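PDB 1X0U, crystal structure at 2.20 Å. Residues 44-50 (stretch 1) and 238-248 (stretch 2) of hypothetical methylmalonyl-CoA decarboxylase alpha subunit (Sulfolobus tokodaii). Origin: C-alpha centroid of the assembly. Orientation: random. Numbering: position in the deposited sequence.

Stretch 1 (44-50) ERLALLF
Stretch 2, residues 238-248: SEQEAINLTKR

Two helices of one chain pack side by side, running in broadly the same direction. Helix 44-49 and helix 239-248 cross at -38°, with axes 9.8 Å apart at closest approach. Arg 45 CA lies 7.6 Å from Glu 239 CA, and Leu 49 CA lies 5.8 Å from Ile 243 CA, so the helices converge toward the second pair. The contact buries 389 Å², both sides summed.

Arg 45 leaves its helix sideways and reaches over in an extended m, t, t chain with chi4 at 175°. Its guanidinium meets Glu 239 (m, t, chi3 26°) edge-on in a two-pronged salt bridge. Arg 45 NE donates to Glu 239 OE1 at 2.8 Å, and Arg 45 NH2 donates to Glu 239 OE2 at 2.8 Å. Both residues are buried, and the pairing balances their charges.

Leu 46 (m, t) points away, and Ala 47 is out of reach. Leu 48 points toward stretch 2, with chi1 -99° and chi2 -1°. Its CG lies 3.4 Å from Gln 240 (chi1 t, chi2 p) NE2, and its CB is 4.1 Å from Ile 243 CG1.

Leu 49 (t, p) starts sideways, but its end turns in. Leu 49 CA is 3.3 Å from Ile 243 CD1, and Leu 49 CD1 is 3.6 Å from Thr 246 OG1. Ile 243 (chi1 105°, chi2 87°) thus supplies apolar surface to both leucines. Thr 246 (p) donates from OG1 to Ile 243 O at 2.8 Å, which satisfies its hydroxyl beside Leu 49.

Lys 247 extends (m, t, t, t) to the helix end. Water 1 links Leu 48 O (2.9 Å) to Lys 247 NZ (3.2 Å).

Phe 50 leaves helical phi/psi at -89/146, its side chain pointing away. Ser 238 OG caps the second helix, accepting from Glu 241 N at 3.1 Å.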

# COMPACT_ATOMS: atom_id res chain seq x y z
N GLU A 44 -21.51 -32.34 -24.33
CA GLU A 44 -20.59 -32.88 -25.33
C GLU A 44 -19.51 -31.83 -25.65
O GLU A 44 -18.34 -32.16 -25.85
CB GLU A 44 -21.36 -33.29 -26.60
CG GLU A 44 -22.38 -34.41 -26.35
CD GLU A 44 -23.24 -34.74 -27.55
OE1 GLU A 44 -23.64 -33.82 -28.29
OE2 GLU A 44 -23.54 -35.93 -27.75
N ARG A 45 -19.91 -30.56 -25.68
CA ARG A 45 -18.95 -29.49 -25.95
C ARG A 45 -17.93 -29.39 -24.81
O ARG A 45 -16.74 -29.20 -25.05
CB ARG A 45 -19.69 -28.17 -26.12
CG ARG A 45 -20.56 -28.10 -27.36
CD ARG A 45 -21.68 -27.10 -27.18
NE ARG A 45 -22.37 -26.79 -28.43
CZ ARG A 45 -23.45 -26.02 -28.51
NH1 ARG A 45 -23.98 -25.48 -27.42
NH2 ARG A 45 -23.98 -25.76 -29.69
N LEU A 46 -18.40 -29.52 -23.57
CA LEU A 46 -17.50 -29.44 -22.41
C LEU A 46 -16.51 -30.61 -22.41
O LEU A 46 -15.32 -30.42 -22.15
CB LEU A 46 -18.30 -29.45 -21.09
CG LEU A 46 -19.13 -28.23 -20.66
CD1 LEU A 46 -19.89 -28.60 -19.39
CD2 LEU A 46 -18.23 -27.02 -20.39
N ALA A 47 -16.98 -31.82 -22.67
CA ALA A 47 -16.08 -32.97 -22.68
C ALA A 47 -14.98 -32.78 -23.73
O ALA A 47 -13.85 -33.21 -23.53
CB ALA A 47 -16.86 -34.28 -22.95
N LEU A 48 -15.32 -32.14 -24.84
CA LEU A 48 -14.34 -31.87 -25.90
C LEU A 48 -13.28 -30.88 -25.38
O LEU A 48 -12.07 -31.11 -25.50
CB LEU A 48 -15.02 -31.28 -27.14
CG LEU A 48 -15.39 -32.11 -28.37
CD1 LEU A 48 -14.97 -33.57 -28.22
CD2 LEU A 48 -16.89 -32.01 -28.61
N LEU A 49 -13.75 -29.78 -24.78
CA LEU A 49 -12.88 -28.73 -24.27
C LEU A 49 -11.93 -29.09 -23.14
O LEU A 49 -10.75 -28.73 -23.16
CB LEU A 49 -13.72 -27.53 -23.83
CG LEU A 49 -12.97 -26.41 -23.10
CD1 LEU A 49 -11.83 -25.91 -23.97
CD2 LEU A 49 -13.94 -25.26 -22.77
N PHE A 50 -12.42 -29.79 -22.13
CA PHE A 50 -11.57 -30.11 -20.99
C PHE A 50 -10.83 -31.40 -21.16
O PHE A 50 -11.34 -32.32 -21.78
CB PHE A 50 -12.41 -30.12 -19.72
CG PHE A 50 -12.90 -28.76 -19.35
CD1 PHE A 50 -14.13 -28.29 -19.80
CD2 PHE A 50 -12.11 -27.90 -18.58
CE1 PHE A 50 -14.55 -27.01 -19.50
CE2 PHE A 50 -12.52 -26.62 -18.28
CZ PHE A 50 -13.74 -26.17 -18.74
N SER A 238 -17.14 -24.96 -37.45
CA SER A 238 -17.78 -25.92 -36.58
C SER A 238 -17.51 -25.71 -35.10
O SER A 238 -16.69 -24.89 -34.70
CB SER A 238 -17.34 -27.33 -36.97
OG SER A 238 -16.03 -27.57 -36.52
N GLU A 239 -18.23 -26.48 -34.29
CA GLU A 239 -18.09 -26.41 -32.86
C GLU A 239 -16.78 -27.04 -32.41
O GLU A 239 -16.14 -26.55 -31.48
CB GLU A 239 -19.30 -27.08 -32.21
CG GLU A 239 -20.52 -26.18 -32.28
CD GLU A 239 -21.78 -26.84 -31.77
OE1 GLU A 239 -21.68 -27.76 -30.94
OE2 GLU A 239 -22.87 -26.41 -32.20
N GLN A 240 -16.37 -28.12 -33.08
CA GLN A 240 -15.11 -28.76 -32.75
C GLN A 240 -14.00 -27.74 -33.00
O GLN A 240 -13.05 -27.64 -32.22
CB GLN A 240 -14.86 -30.00 -33.62
CG GLN A 240 -13.52 -30.68 -33.32
CD GLN A 240 -13.47 -31.34 -31.94
OE1 GLN A 240 -12.51 -31.15 -31.19
NE2 GLN A 240 -14.50 -32.11 -31.61
N GLU A 241 -14.12 -27.00 -34.10
CA GLU A 241 -13.13 -25.97 -34.43
C GLU A 241 -13.18 -24.83 -33.41
O GLU A 241 -12.15 -24.30 -33.01
CB GLU A 241 -13.35 -25.44 -35.86
CG GLU A 241 -12.84 -26.39 -36.97
CD GLU A 241 -13.14 -25.90 -38.40
OE1 GLU A 241 -12.67 -26.55 -39.35
OE2 GLU A 241 -13.83 -24.87 -38.58
N ALA A 242 -14.38 -24.47 -32.98
CA ALA A 242 -14.53 -23.41 -31.99
C ALA A 242 -13.77 -23.78 -30.71
O ALA A 242 -13.04 -22.96 -30.17
CB ALA A 242 -16.01 -23.19 -31.66
N ILE A 243 -13.92 -25.02 -30.25
CA ILE A 243 -13.22 -25.39 -29.02
C ILE A 243 -11.73 -25.64 -29.23
O ILE A 243 -10.95 -25.45 -28.30
CB ILE A 243 -13.92 -26.60 -28.29
CG1 ILE A 243 -13.14 -27.89 -28.46
CG2 ILE A 243 -15.35 -26.74 -28.75
CD1 ILE A 243 -12.06 -28.08 -27.41
N ASN A 244 -11.31 -26.08 -30.41
CA ASN A 244 -9.88 -26.27 -30.64
C ASN A 244 -9.27 -24.88 -30.66
O ASN A 244 -8.16 -24.67 -30.18
CB ASN A 244 -9.58 -26.95 -31.98
CG ASN A 244 -9.75 -28.45 -31.92
OD1 ASN A 244 -9.66 -29.06 -30.86
ND2 ASN A 244 -9.97 -29.06 -33.08
N LEU A 245 -10.01 -23.94 -31.23
CA LEU A 245 -9.54 -22.56 -31.32
C LEU A 245 -9.42 -21.99 -29.90
O LEU A 245 -8.42 -21.36 -29.58
CB LEU A 245 -10.53 -21.74 -32.16
CG LEU A 245 -10.15 -20.39 -32.81
CD1 LEU A 245 -11.10 -19.33 -32.32
CD2 LEU A 245 -8.72 -20.01 -32.52
N THR A 246 -10.42 -22.22 -29.05
CA THR A 246 -10.35 -21.69 -27.69
C THR A 246 -9.13 -22.26 -26.97
O THR A 246 -8.44 -21.54 -26.24
CB THR A 246 -11.60 -22.00 -26.83
OG1 THR A 246 -11.62 -23.39 -26.50
CG2 THR A 246 -12.88 -21.64 -27.57
N LYS A 247 -8.85 -23.54 -27.17
CA LYS A 247 -7.67 -24.16 -26.55
C LYS A 247 -6.41 -23.47 -27.04
O LYS A 247 -5.47 -23.26 -26.28
CB LYS A 247 -7.55 -25.64 -26.91
CG LYS A 247 -8.55 -26.57 -26.26
CD LYS A 247 -8.22 -27.98 -26.71
CE LYS A 247 -9.13 -29.01 -26.07
NZ LYS A 247 -8.67 -30.39 -26.42
N ARG A 248 -6.38 -23.13 -28.32
CA ARG A 248 -5.22 -22.47 -28.90
C ARG A 248 -5.10 -21.05 -28.37
O ARG A 248 -3.99 -20.57 -28.07
CB ARG A 248 -5.31 -22.47 -30.43
CG ARG A 248 -4.01 -22.05 -31.09
CD ARG A 248 -4.16 -21.87 -32.59
NE ARG A 248 -2.95 -21.27 -33.15
CZ ARG A 248 -2.87 -20.72 -34.36
NH1 ARG A 248 -3.93 -20.71 -35.15
NH2 ARG A 248 -1.73 -20.19 -34.77
O HOH W 1 -10.93 -31.90 -28.06
O HOH W 2 -8.54 -30.49 -23.29